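Tryptophan halogenase (Shewanella frigidimarina, PDB 2PYX) probably acts as a flavin-dependent halogenase of the tryptophan halogenase family, binding FAD and carrying out a monooxygenase-type reaction on tryptophan or a related substrate. Local coordinates at residues A[381-384]-A[385-388]; A[20-23]-A[24-28]; A[399-402]-A[403-406]; A[453-456]-A[457-460]; A[461-464]-A[465-468]. All coordinates share one frame; numbering follows the deposited sequence. Where two conformers were deposited one is given.

Contact 1 (A[381-384]-A[385-388]); sequences PNRM and VMDT
The carboxylate oxygen OD1 of D387 takes the NH1 of R383 at 2.8 Å in a salt bridge, one helical turn along from the N-cap that starts helix 383-413. NH1 comes from above the carboxylate plane, and the guanidinium and carboxylate planes stand 55° apart, so the pair is not a flat, two-pronged one. A water bridges the two groups, accepting from R383 NH2 and donating to D387 OD2 at 2.7 Å. CG of R383 lies anti to the backbone N (chi1 -177°) and the chain then bends at chi2, which lays the guanidinium beside the helix within range of D387; NE forms a second salt bridge with D208. The selenium of the selenomethionine M386 covers one guanidinium face and touches R383 CD at 3.9 Å. With an alanine in place of R383, D387 and D208 would probably both lose this positive partner and the selenium the chain it packs on. A second water bridges R383 O and D387 N in the first turn. The cap is N382: its OD1 accepts from V385 N at 3.0 Å, the donor nearly in line with the C=O bond. The same OD1 lies 3.5 Å from V385 CG2, and that methyl also meets P381 CD at 3.8 Å.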
loop_
_atom_site.group_PDB
_atom_site.type_symbol
_atom_site.label_atom_id
_atom_site.label_comp_id
_atom_site.label_asym_id
_atom_site.label_seq_id
_atom_site.Cartn_x
_atom_site.Cartn_y
_atom_site.Cartn_z
ATOM N N PRO A 381 -25.788 -7.145 10.390
ATOM C CA PRO A 381 -26.689 -7.218 11.534
ATOM C C PRO A 381 -26.777 -8.576 12.170
ATOM O O PRO A 381 -26.856 -8.691 13.395
ATOM C CB PRO A 381 -28.034 -6.805 10.929
ATOM C CG PRO A 381 -27.662 -5.860 9.802
ATOM C CD PRO A 381 -26.415 -6.499 9.214
ATOM N N ASN A 382 -26.780 -9.612 11.352
ATOM C CA ASN A 382 -26.960 -10.991 11.823
ATOM C C ASN A 382 -26.507 -11.975 10.734
ATOM O O ASN A 382 -26.069 -11.569 9.640
ATOM C CB ASN A 382 -28.427 -11.231 12.222
ATOM C CG ASN A 382 -29.406 -10.987 11.064
ATOM O OD1 ASN A 382 -29.149 -11.408 9.934
ATOM N ND2 ASN A 382 -30.508 -10.280 11.339
ATOM N N ARG A 383 -26.584 -13.262 11.030
ATOM C CA ARG A 383 -26.125 -14.252 10.090
ATOM C C ARG A 383 -27.067 -14.426 8.908
ATOM O O ARG A 383 -26.599 -14.708 7.792
ATOM C CB ARG A 383 -25.864 -15.616 10.755
ATOM C CG ARG A 383 -25.311 -16.690 9.848
ATOM C CD ARG A 383 -23.950 -16.302 9.377
ATOM N NE ARG A 383 -23.345 -17.259 8.474
ATOM C CZ ARG A 383 -23.484 -17.256 7.162
ATOM N NH1 ARG A 383 -24.248 -16.379 6.538
ATOM N NH2 ARG A 383 -22.796 -18.156 6.472
HETATM N N MSE A 384 -28.364 -14.269 9.128
HETATM C CA MSE A 384 -29.353 -14.404 8.080
HETATM C C MSE A 384 -29.053 -13.539 6.857
HETATM O O MSE A 384 -29.267 -13.993 5.729
HETATM C CB MSE A 384 -30.762 -14.072 8.618
HETATM C CG MSE A 384 -31.840 -14.007 7.553
HETATM SE SE MSE A 384 -33.526 -13.425 8.273
HETATM C CE MSE A 384 -34.038 -15.146 8.965
ATOM N N VAL A 385 -28.611 -12.306 7.095
ATOM C CA VAL A 385 -28.371 -11.343 5.994
ATOM C C VAL A 385 -26.904 -11.171 5.612
ATOM O O VAL A 385 -26.599 -10.415 4.672
ATOM C CB VAL A 385 -29.031 -9.967 6.254
ATOM C CG1 VAL A 385 -30.531 -10.151 6.583
ATOM C CG2 VAL A 385 -28.304 -9.204 7.349
HETATM N N MSE A 386 -26.017 -11.887 6.306
HETATM C CA MSE A 386 -24.573 -11.719 6.126
HETATM C C MSE A 386 -24.149 -11.950 4.698
HETATM O O MSE A 386 -23.272 -11.232 4.196
HETATM C CB MSE A 386 -23.794 -12.662 7.030
HETATM C CG MSE A 386 -22.299 -12.571 6.864
HETATM SE SE MSE A 386 -21.363 -13.689 8.146
HETATM C CE MSE A 386 -21.871 -12.887 9.863
ATOM N N ASP A 387 -24.731 -12.936 4.016
ATOM C CA ASP A 387 -24.260 -13.284 2.670
ATOM C C ASP A 387 -24.519 -12.176 1.645
ATOM O O ASP A 387 -23.797 -12.071 0.645
ATOM C CB ASP A 387 -24.883 -14.572 2.175
ATOM C CG ASP A 387 -24.402 -15.830 2.917
ATOM O OD1 ASP A 387 -23.590 -15.784 3.871
ATOM O OD2 ASP A 387 -24.897 -16.922 2.506
ATOM N N THR A 388 -25.514 -11.331 1.871
ATOM C CA THR A 388 -25.762 -10.190 1.003
ATOM C C THR A 388 -24.614 -9.225 1.115
ATOM O O THR A 388 -24.135 -8.679 0.119
ATOM C CB THR A 388 -27.089 -9.503 1.348
ATOM O OG1 THR A 388 -28.125 -10.473 1.145
ATOM C CG2 THR A 388 -27.383 -8.285 0.510
HETATM O O HOH W 1 -26.626 -14.948 4.906
HETATM O O HOH W 2 -23.616 -18.983 3.745
#

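Contact 2 (A[20-23]-A[24-28]); sequences WITA and GLLAA
I21 and T22 both turn CG2 anti to the backbone N, and L25 and L26 both set CG anti to the carbonyl carbon (chi1 -72° and -74°), which lays each pair side by side along helix 16-31. This is the helix that follows the first strand and glycine-rich turn of a Rossmann-type nucleotide-binding fold, the turn predicted to bind FAD. I21 CG2 meets L25 CD1 at 3.7 Å, and one residue on T22 CG2 meets L26 CD1 at 3.8 Å; in both pairs the side chains point the same way, methyl against methyl. The leucine branches also lean over the backbone: L25 CG lies 3.4 Å from I21 O, a carbonyl already used by L25 N. Four regular i to i+4 bonds, from G24, L25, L26 and A27 to W20, I21, T22 and A23, carry the helix through the segment boundary. The threonine hydroxyl turns back along the helix and hydrogen-bonds to A18 O, which leaves its methyl to face L26.

The flanks fit the helix between its neighbours. I21, T22, L25 and L26 pack against helix 363-377, while L26 and A27 also touch I45 of strand 44-49. The indole of W20 lies against helix 174-187 and meets the ring of H193 edge-to-face. At the small-residue side A27 CB sits 3.4 Å from A23 O, the carbonyl that accepts from A27 N at 3.0 Å.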
loop_
_atom_site.group_PDB
_atom_site.type_symbol
_atom_site.label_atom_id
_atom_site.label_comp_id
_atom_site.label_asym_id
_atom_site.label_seq_id
_atom_site.Cartn_x
_atom_site.Cartn_y
_atom_site.Cartn_z
ATOM N N TRP A 20 -4.153 -6.052 14.235
ATOM C CA TRP A 20 -4.359 -4.891 15.104
ATOM C C TRP A 20 -5.017 -3.703 14.417
ATOM O O TRP A 20 -5.799 -2.985 15.031
ATOM C CB TRP A 20 -3.086 -4.479 15.817
ATOM C CG TRP A 20 -2.661 -5.515 16.804
ATOM C CD1 TRP A 20 -1.611 -6.398 16.682
ATOM C CD2 TRP A 20 -3.303 -5.821 18.027
ATOM N NE1 TRP A 20 -1.555 -7.218 17.783
ATOM C CE2 TRP A 20 -2.582 -6.885 18.621
ATOM C CE3 TRP A 20 -4.422 -5.312 18.696
ATOM C CZ2 TRP A 20 -2.956 -7.443 19.842
ATOM C CZ3 TRP A 20 -4.759 -5.845 19.909
ATOM C CH2 TRP A 20 -4.026 -6.916 20.467
ATOM N N ILE A 21 -4.757 -3.508 13.128
ATOM C CA ILE A 21 -5.515 -2.452 12.445
ATOM C C ILE A 21 -6.999 -2.820 12.424
ATOM O O ILE A 21 -7.872 -1.966 12.621
ATOM C CB ILE A 21 -4.977 -2.186 11.032
ATOM C CG1 ILE A 21 -3.652 -1.413 11.130
ATOM C CG2 ILE A 21 -5.998 -1.407 10.169
ATOM C CD1 ILE A 21 -2.883 -1.343 9.812
ATOM N N THR A 22 -7.282 -4.100 12.176
ATOM C CA THR A 22 -8.666 -4.559 12.174
ATOM C C THR A 22 -9.306 -4.314 13.542
ATOM O O THR A 22 -10.407 -3.813 13.651
ATOM C CB THR A 22 -8.776 -6.047 11.767
ATOM O OG1 THR A 22 -8.196 -6.217 10.461
ATOM C CG2 THR A 22 -10.220 -6.508 11.751
ATOM N N ALA A 23 -8.639 -4.759 14.605
ATOM C CA ALA A 23 -9.180 -4.589 15.951
ATOM C C ALA A 23 -9.482 -3.130 16.251
ATOM O O ALA A 23 -10.544 -2.785 16.760
ATOM C CB ALA A 23 -8.197 -5.139 16.966
ATOM N N GLY A 24 -8.539 -2.256 15.913
ATOM C CA GLY A 24 -8.686 -0.839 16.213
ATOM C C GLY A 24 -9.801 -0.171 15.455
ATOM O O GLY A 24 -10.592 0.612 16.000
ATOM N N LEU A 25 -9.871 -0.470 14.154
ATOM C CA LEU A 25 -10.921 0.127 13.327
ATOM C C LEU A 25 -12.325 -0.356 13.762
ATOM O O LEU A 25 -13.258 0.418 13.821
ATOM C CB LEU A 25 -10.674 -0.105 11.844
ATOM C CG LEU A 25 -9.521 0.711 11.263
ATOM C CD1 LEU A 25 -9.288 0.228 9.831
ATOM C CD2 LEU A 25 -9.795 2.204 11.305
ATOM N N LEU A 26 -12.454 -1.645 14.059
ATOM C CA LEU A 26 -13.732 -2.160 14.539
ATOM C C LEU A 26 -14.137 -1.516 15.878
ATOM O O LEU A 26 -15.267 -1.074 16.023
ATOM C CB LEU A 26 -13.677 -3.684 14.741
ATOM C CG LEU A 26 -13.696 -4.489 13.443
ATOM C CD1 LEU A 26 -13.450 -5.962 13.772
ATOM C CD2 LEU A 26 -14.992 -4.334 12.678
ATOM N N ALA A 27 -13.208 -1.497 16.842
ATOM C CA ALA A 27 -13.524 -0.973 18.170
ATOM C C ALA A 27 -13.846 0.505 18.086
ATOM O O ALA A 27 -14.797 0.979 18.700
ATOM C CB ALA A 27 -12.348 -1.205 19.128
ATOM N N ALA A 28 -13.055 1.253 17.325
ATOM C CA ALA A 28 -13.267 2.692 17.246
ATOM C C ALA A 28 -14.632 3.007 16.609
ATOM O O ALA A 28 -15.354 3.936 17.036
ATOM C CB ALA A 28 -12.137 3.371 16.488
#

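Contact 3 (A[399-402]-A[403-406]); sequences QHWQ and QIID
Q403 opens the second of two successive turns of the long helix 383-413, its N bonded to Q399 O in the regular i to i+4 pattern that I404, I405 and D406 repeat. Its side chain, CG anti to the backbone N (chi1 -165°), runs out extended; OE1 accepts from a water at 2.8 Å, and that water meets ND1 of H400 in the imidazole plane at 2.7 Å, joining two side chains three residues apart. The amide NE2 goes to F460 O in the loop before helix 462-471. I404 folds its CG1 branch back over the carbonyl of H400 (CG1 to O 3.3 Å), and its CD1 lies over one face of the W401 indole. I405 takes the edge of the same ring, CD1 at 4.3 Å from W401 CE3, so successive isoleucines meet the indole from different directions. The indole also stacks on Y338. W401 and I404 touch L367 of helix 363-377, and the side chain of I404 is about 7 Å from that of E361, predicted to bind tryptophan. D406 sends OD2 to S435 OG on helix 434-443, while OD2 also lies 3.9 Å from Q402 CG.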
loop_
_atom_site.group_PDB
_atom_site.type_symbol
_atom_site.label_atom_id
_atom_site.label_comp_id
_atom_site.label_asym_id
_atom_site.label_seq_id
_atom_site.Cartn_x
_atom_site.Cartn_y
_atom_site.Cartn_z
ATOM N N GLN A 399 -12.760 -6.501 -7.705
ATOM C CA GLN A 399 -12.468 -5.290 -8.496
ATOM C C GLN A 399 -11.089 -4.728 -8.079
ATOM O O GLN A 399 -10.255 -4.374 -8.907
ATOM C CB GLN A 399 -13.520 -4.199 -8.281
ATOM C CG GLN A 399 -14.923 -4.506 -8.814
ATOM C CD GLN A 399 -15.078 -4.411 -10.332
ATOM O OE1 GLN A 399 -14.126 -4.150 -11.075
ATOM N NE2 GLN A 399 -16.316 -4.606 -10.791
ATOM N N HIS A 400 -10.866 -4.605 -6.784
ATOM C CA HIS A 400 -9.572 -4.087 -6.271
ATOM C C HIS A 400 -8.401 -4.899 -6.745
ATOM O O HIS A 400 -7.405 -4.331 -7.215
ATOM C CB HIS A 400 -9.553 -4.021 -4.766
ATOM C CG HIS A 400 -10.410 -2.929 -4.200
ATOM N ND1 HIS A 400 -10.665 -1.745 -4.862
ATOM C CD2 HIS A 400 -11.003 -2.823 -2.984
ATOM C CE1 HIS A 400 -11.403 -0.966 -4.075
ATOM N NE2 HIS A 400 -11.630 -1.603 -2.937
ATOM N N TRP A 401 -8.514 -6.213 -6.639
ATOM C CA TRP A 401 -7.381 -7.092 -7.048
ATOM C C TRP A 401 -7.149 -7.028 -8.544
ATOM O O TRP A 401 -6.008 -7.002 -9.005
ATOM C CB TRP A 401 -7.537 -8.511 -6.494
ATOM C CG TRP A 401 -6.934 -8.622 -5.138
ATOM C CD1 TRP A 401 -7.580 -8.650 -3.915
ATOM C CD2 TRP A 401 -5.548 -8.685 -4.853
ATOM N NE1 TRP A 401 -6.657 -8.764 -2.910
ATOM C CE2 TRP A 401 -5.397 -8.819 -3.469
ATOM C CE3 TRP A 401 -4.401 -8.711 -5.665
ATOM C CZ2 TRP A 401 -4.141 -8.901 -2.876
ATOM C CZ3 TRP A 401 -3.159 -8.812 -5.054
ATOM C CH2 TRP A 401 -3.053 -8.900 -3.682
ATOM N N GLN A 402 -8.201 -6.975 -9.336
ATOM C CA GLN A 402 -8.002 -6.813 -10.790
ATOM C C GLN A 402 -7.273 -5.500 -11.056
ATOM O O GLN A 402 -6.371 -5.462 -11.891
ATOM C CB GLN A 402 -9.323 -6.899 -11.564
ATOM C CG GLN A 402 -9.189 -6.572 -13.063
ATOM C CD GLN A 402 -10.519 -6.667 -13.850
ATOM O OE1 GLN A 402 -10.755 -7.619 -14.593
ATOM N NE2 GLN A 402 -11.377 -5.662 -13.692
ATOM N N GLN A 403 -7.671 -4.425 -10.381
ATOM C CA GLN A 403 -7.050 -3.130 -10.567
ATOM C C GLN A 403 -5.608 -3.149 -10.128
ATOM O O GLN A 403 -4.751 -2.550 -10.807
ATOM C CB GLN A 403 -7.785 -2.045 -9.812
ATOM C CG GLN A 403 -7.356 -0.686 -10.288
ATOM C CD GLN A 403 -7.828 0.466 -9.456
ATOM O OE1 GLN A 403 -7.695 0.484 -8.233
ATOM N NE2 GLN A 403 -8.307 1.520 -10.164
ATOM N N ILE A 404 -5.299 -3.812 -9.012
ATOM C CA ILE A 404 -3.918 -3.855 -8.514
ATOM C C ILE A 404 -3.062 -4.584 -9.548
ATOM O O ILE A 404 -1.995 -4.129 -9.932
ATOM C CB ILE A 404 -3.866 -4.570 -7.152
ATOM C CG1 ILE A 404 -4.422 -3.675 -6.054
ATOM C CG2 ILE A 404 -2.446 -5.008 -6.856
ATOM C CD1 ILE A 404 -4.821 -4.402 -4.834
ATOM N N ILE A 405 -3.512 -5.739 -10.025
ATOM C CA ILE A 405 -2.703 -6.514 -10.945
ATOM C C ILE A 405 -2.457 -5.707 -12.234
ATOM O O ILE A 405 -1.334 -5.618 -12.770
ATOM C CB ILE A 405 -3.288 -7.893 -11.232
ATOM C CG1 ILE A 405 -3.375 -8.732 -9.954
ATOM C CG2 ILE A 405 -2.436 -8.620 -12.305
ATOM C CD1 ILE A 405 -2.060 -8.899 -9.248
ATOM N N ASP A 406 -3.514 -5.081 -12.728
ATOM C CA ASP A 406 -3.403 -4.347 -13.970
ATOM C C ASP A 406 -2.506 -3.121 -13.792
ATOM O O ASP A 406 -1.694 -2.794 -14.664
ATOM C CB ASP A 406 -4.786 -3.868 -14.453
ATOM C CG ASP A 406 -5.624 -4.979 -15.033
ATOM O OD1 ASP A 406 -5.169 -6.148 -15.132
ATOM O OD2 ASP A 406 -6.798 -4.648 -15.418
HETATM O O HOH W 3 -10.052 -0.491 -7.162
#

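Contact 4 (A[453-456]-A[457-460]); sequences ISYK and EALF
Apolar contacts join the two halves of this turn around A458. Its CB touches I453 CG2 at 3.9 Å and Y455 CE2 at 3.8 Å, a small side chain set against both where they meet. I453 CG2 also sits over the centre of the Y455 ring, 4.1 Å above its plane, a CH-pi arrangement. The tyrosine reaches this place because CG stands between the backbone N and the carbonyl carbon (chi1 56°), turning the ring back over the turn. Farther out, I453 CD1 packs on the backbone F460 O at 3.6 Å.

Polar contacts run through water, with no direct hydrogen bond between the halves. One water donates to Y455 O at 2.7 Å and accepts from A458 N at 3.0 Å, spanning the bend at E457, whose backbone is left-handed (phi 58°); segments 453-456 and 457-460 run 139° apart. Another lies in the plane of the Y455 ring, 2.7 Å from OH, and accepts from L459 N.

The turn lies in the loop between helices 434-443 and 462-471. Y455 and L459 rest on helix 383-413, and the F460 ring meets F407 and W63 near the predicted tryptophan-binding residue E361.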
loop_
_atom_site.group_PDB
_atom_site.type_symbol
_atom_site.label_atom_id
_atom_site.label_comp_id
_atom_site.label_asym_id
_atom_site.label_seq_id
_atom_site.Cartn_x
_atom_site.Cartn_y
_atom_site.Cartn_z
ATOM N N ILE A 453 -13.299 3.777 -14.827
ATOM C CA ILE A 453 -13.584 3.057 -13.561
ATOM C C ILE A 453 -15.114 3.086 -13.349
ATOM O O ILE A 453 -15.697 4.145 -13.314
ATOM C CB ILE A 453 -12.849 3.749 -12.379
ATOM C CG1 ILE A 453 -11.317 3.682 -12.590
ATOM C CG2 ILE A 453 -13.246 3.108 -11.058
ATOM C CD1 ILE A 453 -10.455 4.623 -11.712
ATOM N N SER A 454 -15.729 1.908 -13.195
ATOM C CA SER A 454 -17.192 1.802 -13.148
ATOM C C SER A 454 -17.776 1.850 -11.759
ATOM O O SER A 454 -18.990 2.077 -11.598
ATOM C CB SER A 454 -17.644 0.519 -13.800
ATOM O OG SER A 454 -17.280 -0.610 -13.036
ATOM N N TYR A 455 -16.939 1.610 -10.761
ATOM C CA TYR A 455 -17.401 1.351 -9.395
ATOM C C TYR A 455 -16.873 2.411 -8.446
ATOM O O TYR A 455 -15.907 3.142 -8.715
ATOM C CB TYR A 455 -16.982 -0.075 -8.942
ATOM C CG TYR A 455 -15.486 -0.306 -9.047
ATOM C CD1 TYR A 455 -14.936 -0.805 -10.209
ATOM C CD2 TYR A 455 -14.629 -0.038 -7.982
ATOM C CE1 TYR A 455 -13.572 -0.996 -10.339
ATOM C CE2 TYR A 455 -13.247 -0.234 -8.107
ATOM C CZ TYR A 455 -12.735 -0.722 -9.269
ATOM O OH TYR A 455 -11.391 -0.901 -9.426
ATOM N N LYS A 456 -17.529 2.505 -7.295
ATOM C CA LYS A 456 -17.216 3.512 -6.307
ATOM C C LYS A 456 -15.923 3.158 -5.565
ATOM O O LYS A 456 -15.557 1.987 -5.410
ATOM C CB LYS A 456 -18.393 3.631 -5.315
ATOM C CG LYS A 456 -19.607 4.258 -5.963
ATOM C CD LYS A 456 -20.962 3.864 -5.340
ATOM C CE LYS A 456 -21.107 4.287 -3.918
ATOM N NZ LYS A 456 -22.521 4.044 -3.439
ATOM N N GLU A 457 -15.227 4.195 -5.116
ATOM C CA GLU A 457 -14.149 4.051 -4.165
ATOM C C GLU A 457 -13.023 3.125 -4.623
ATOM O O GLU A 457 -12.545 2.280 -3.888
ATOM C CB GLU A 457 -14.677 3.596 -2.823
ATOM C CG GLU A 457 -15.589 4.602 -2.176
ATOM C CD GLU A 457 -16.247 3.951 -0.977
ATOM O OE1 GLU A 457 -17.142 3.075 -1.182
ATOM O OE2 GLU A 457 -15.811 4.263 0.141
ATOM N N ALA A 458 -12.554 3.355 -5.842
ATOM C CA ALA A 458 -11.431 2.592 -6.324
ATOM C C ALA A 458 -10.190 2.816 -5.481
ATOM O O ALA A 458 -9.965 3.891 -4.923
ATOM C CB ALA A 458 -11.133 2.953 -7.743
ATOM N N LEU A 459 -9.333 1.797 -5.398
ATOM C CA LEU A 459 -8.087 1.941 -4.676
ATOM C C LEU A 459 -7.161 2.935 -5.358
ATOM O O LEU A 459 -6.576 3.788 -4.688
ATOM C CB LEU A 459 -7.362 0.596 -4.599
ATOM C CG LEU A 459 -7.487 -0.342 -3.410
ATOM C CD1 LEU A 459 -6.324 -1.323 -3.510
ATOM C CD2 LEU A 459 -7.484 0.341 -2.050
ATOM N N PHE A 460 -7.022 2.809 -6.662
ATOM C CA PHE A 460 -6.248 3.775 -7.457
ATOM C C PHE A 460 -7.180 4.591 -8.334
ATOM O O PHE A 460 -7.916 4.051 -9.159
ATOM C CB PHE A 460 -5.238 3.056 -8.377
ATOM C CG PHE A 460 -4.264 2.179 -7.660
ATOM C CD1 PHE A 460 -3.169 2.717 -7.004
ATOM C CD2 PHE A 460 -4.408 0.791 -7.669
ATOM C CE1 PHE A 460 -2.276 1.879 -6.357
ATOM C CE2 PHE A 460 -3.517 -0.018 -7.026
ATOM C CZ PHE A 460 -2.464 0.516 -6.358
HETATM O O HOH W 3 -10.052 -0.491 -7.162
HETATM O O HOH W 4 -13.998 4.941 -7.959
#

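Contact 5 (A[461-464]-A[465-468]); sequences PAAS and FQYV
The first turn of helix 462-471 begins after P461, and F465 brings its ring edge to the P461 carbonyl, CD1 at 3.6 Å from P461 O. That carbonyl also accepts from S464 N, and F465 CB rests 3.4 Å from A462 O. Further along, A462 O, A463 O and S464 O accept from Q466, Y467 and V468 N in i to i+4 order. The Y467 ring lies obliquely against the same turn: CG stands anti to the carbonyl carbon (chi1 -78°), placing CD2 3.1 Å from A463 O, and CE2 meets A463 CB at 4.2 Å. Its OH reaches S114 O. In this tryptophan halogenase fold the helix carries V468 to about 4 Å from the side chain of E361, the predicted tryptophan-binding residue, with F407 of helix 383-413 against S464, F465 and V468. Q466 runs extended past A463, OE1 at 3.7 Å from A463 CA, and its NE2 bonds to P448 O and D123 OD2. A leucine at Q466 would probably leave both of those acceptors without this amide donor and weaken the tie to the loop at P448. S464 OG hydrogen-bonds to NE2 of H111 on strand 108-112.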
loop_
_atom_site.group_PDB
_atom_site.type_symbol
_atom_site.label_atom_id
_atom_site.label_comp_id
_atom_site.label_asym_id
_atom_site.label_seq_id
_atom_site.Cartn_x
_atom_site.Cartn_y
_atom_site.Cartn_z
ATOM N N PRO A 461 -7.089 5.936 -8.245
ATOM C CA PRO A 461 -7.852 6.747 -9.166
ATOM C C PRO A 461 -7.182 6.825 -10.491
ATOM O O PRO A 461 -5.979 6.434 -10.590
ATOM C CB PRO A 461 -7.829 8.135 -8.511
ATOM C CG PRO A 461 -6.616 8.172 -7.786
ATOM C CD PRO A 461 -6.282 6.752 -7.345
ATOM N N ALA A 462 -7.914 7.349 -11.473
ATOM C CA ALA A 462 -7.432 7.517 -12.835
ATOM C C ALA A 462 -6.099 8.249 -12.804
ATOM O O ALA A 462 -5.253 7.958 -13.609
ATOM C CB ALA A 462 -8.429 8.267 -13.708
ATOM N N ALA A 463 -5.918 9.217 -11.900
ATOM C CA ALA A 463 -4.670 9.992 -11.885
ATOM C C ALA A 463 -3.460 9.094 -11.740
ATOM O O ALA A 463 -2.418 9.379 -12.304
ATOM C CB ALA A 463 -4.659 11.040 -10.809
ATOM N N SER A 464 -3.575 8.036 -10.973
ATOM C CA SER A 464 -2.431 7.127 -10.797
ATOM C C SER A 464 -2.022 6.503 -12.105
ATOM O O SER A 464 -0.817 6.365 -12.419
ATOM C CB SER A 464 -2.757 6.039 -9.788
ATOM O OG SER A 464 -2.714 6.601 -8.486
ATOM N N PHE A 465 -3.015 6.150 -12.905
ATOM C CA PHE A 465 -2.760 5.595 -14.213
ATOM C C PHE A 465 -2.129 6.637 -15.112
ATOM O O PHE A 465 -1.203 6.338 -15.876
ATOM C CB PHE A 465 -4.031 5.016 -14.813
ATOM C CG PHE A 465 -4.486 3.763 -14.133
ATOM C CD1 PHE A 465 -5.220 3.827 -12.962
ATOM C CD2 PHE A 465 -4.120 2.518 -14.625
ATOM C CE1 PHE A 465 -5.615 2.658 -12.316
ATOM C CE2 PHE A 465 -4.500 1.358 -13.989
ATOM C CZ PHE A 465 -5.259 1.432 -12.828
ATOM N N GLN A 466 -2.591 7.877 -15.044
ATOM C CA GLN A 466 -1.974 8.947 -15.824
ATOM C C GLN A 466 -0.521 9.166 -15.430
ATOM O O GLN A 466 0.355 9.318 -16.281
ATOM C CB GLN A 466 -2.751 10.254 -15.611
ATOM C CG GLN A 466 -4.205 10.175 -16.090
ATOM C CD GLN A 466 -5.036 11.384 -15.696
ATOM O OE1 GLN A 466 -4.643 12.171 -14.816
ATOM N NE2 GLN A 466 -6.176 11.563 -16.385
ATOM N N TYR A 467 -0.253 9.182 -14.135
ATOM C CA TYR A 467 1.113 9.458 -13.677
ATOM C C TYR A 467 2.084 8.393 -14.176
ATOM O O TYR A 467 3.207 8.704 -14.553
ATOM C CB TYR A 467 1.198 9.516 -12.168
ATOM C CG TYR A 467 0.701 10.773 -11.550
ATOM C CD1 TYR A 467 1.236 12.022 -11.916
ATOM C CD2 TYR A 467 -0.232 10.738 -10.533
ATOM C CE1 TYR A 467 0.793 13.211 -11.272
ATOM C CE2 TYR A 467 -0.652 11.946 -9.874
ATOM C CZ TYR A 467 -0.141 13.161 -10.272
ATOM O OH TYR A 467 -0.553 14.323 -9.612
ATOM N N VAL A 468 1.676 7.123 -14.129
ATOM C CA VAL A 468 2.537 6.046 -14.606
ATOM C C VAL A 468 2.619 6.061 -16.128
ATOM O O VAL A 468 3.723 6.029 -16.699
ATOM C CB VAL A 468 2.101 4.670 -14.051
ATOM C CG1 VAL A 468 2.904 3.528 -14.723
ATOM C CG2 VAL A 468 2.321 4.632 -12.546
#

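Starting from the N terminus, contact 2 lies on helix 16-31 of the predicted FAD-binding, Rossmann-type part. The chain returns much later to contact 1, at the start of helix 383-413, and contact 3 sits farther along that same helix, their centres about 27 Å apart. Contact 4 follows in the loop after helix 434-443, and contact 5 continues directly from it into helix 462-471. Each is a short local contact, and all run in series, none enclosing or crossing another. Contacts 3, 4 and 5 touch one another, joining helix 383-413 to the loop before helix 462-471 and to that helix, and a water is shared by contacts 3 and 4. Contacts 1 and 2 stand apart from this cluster.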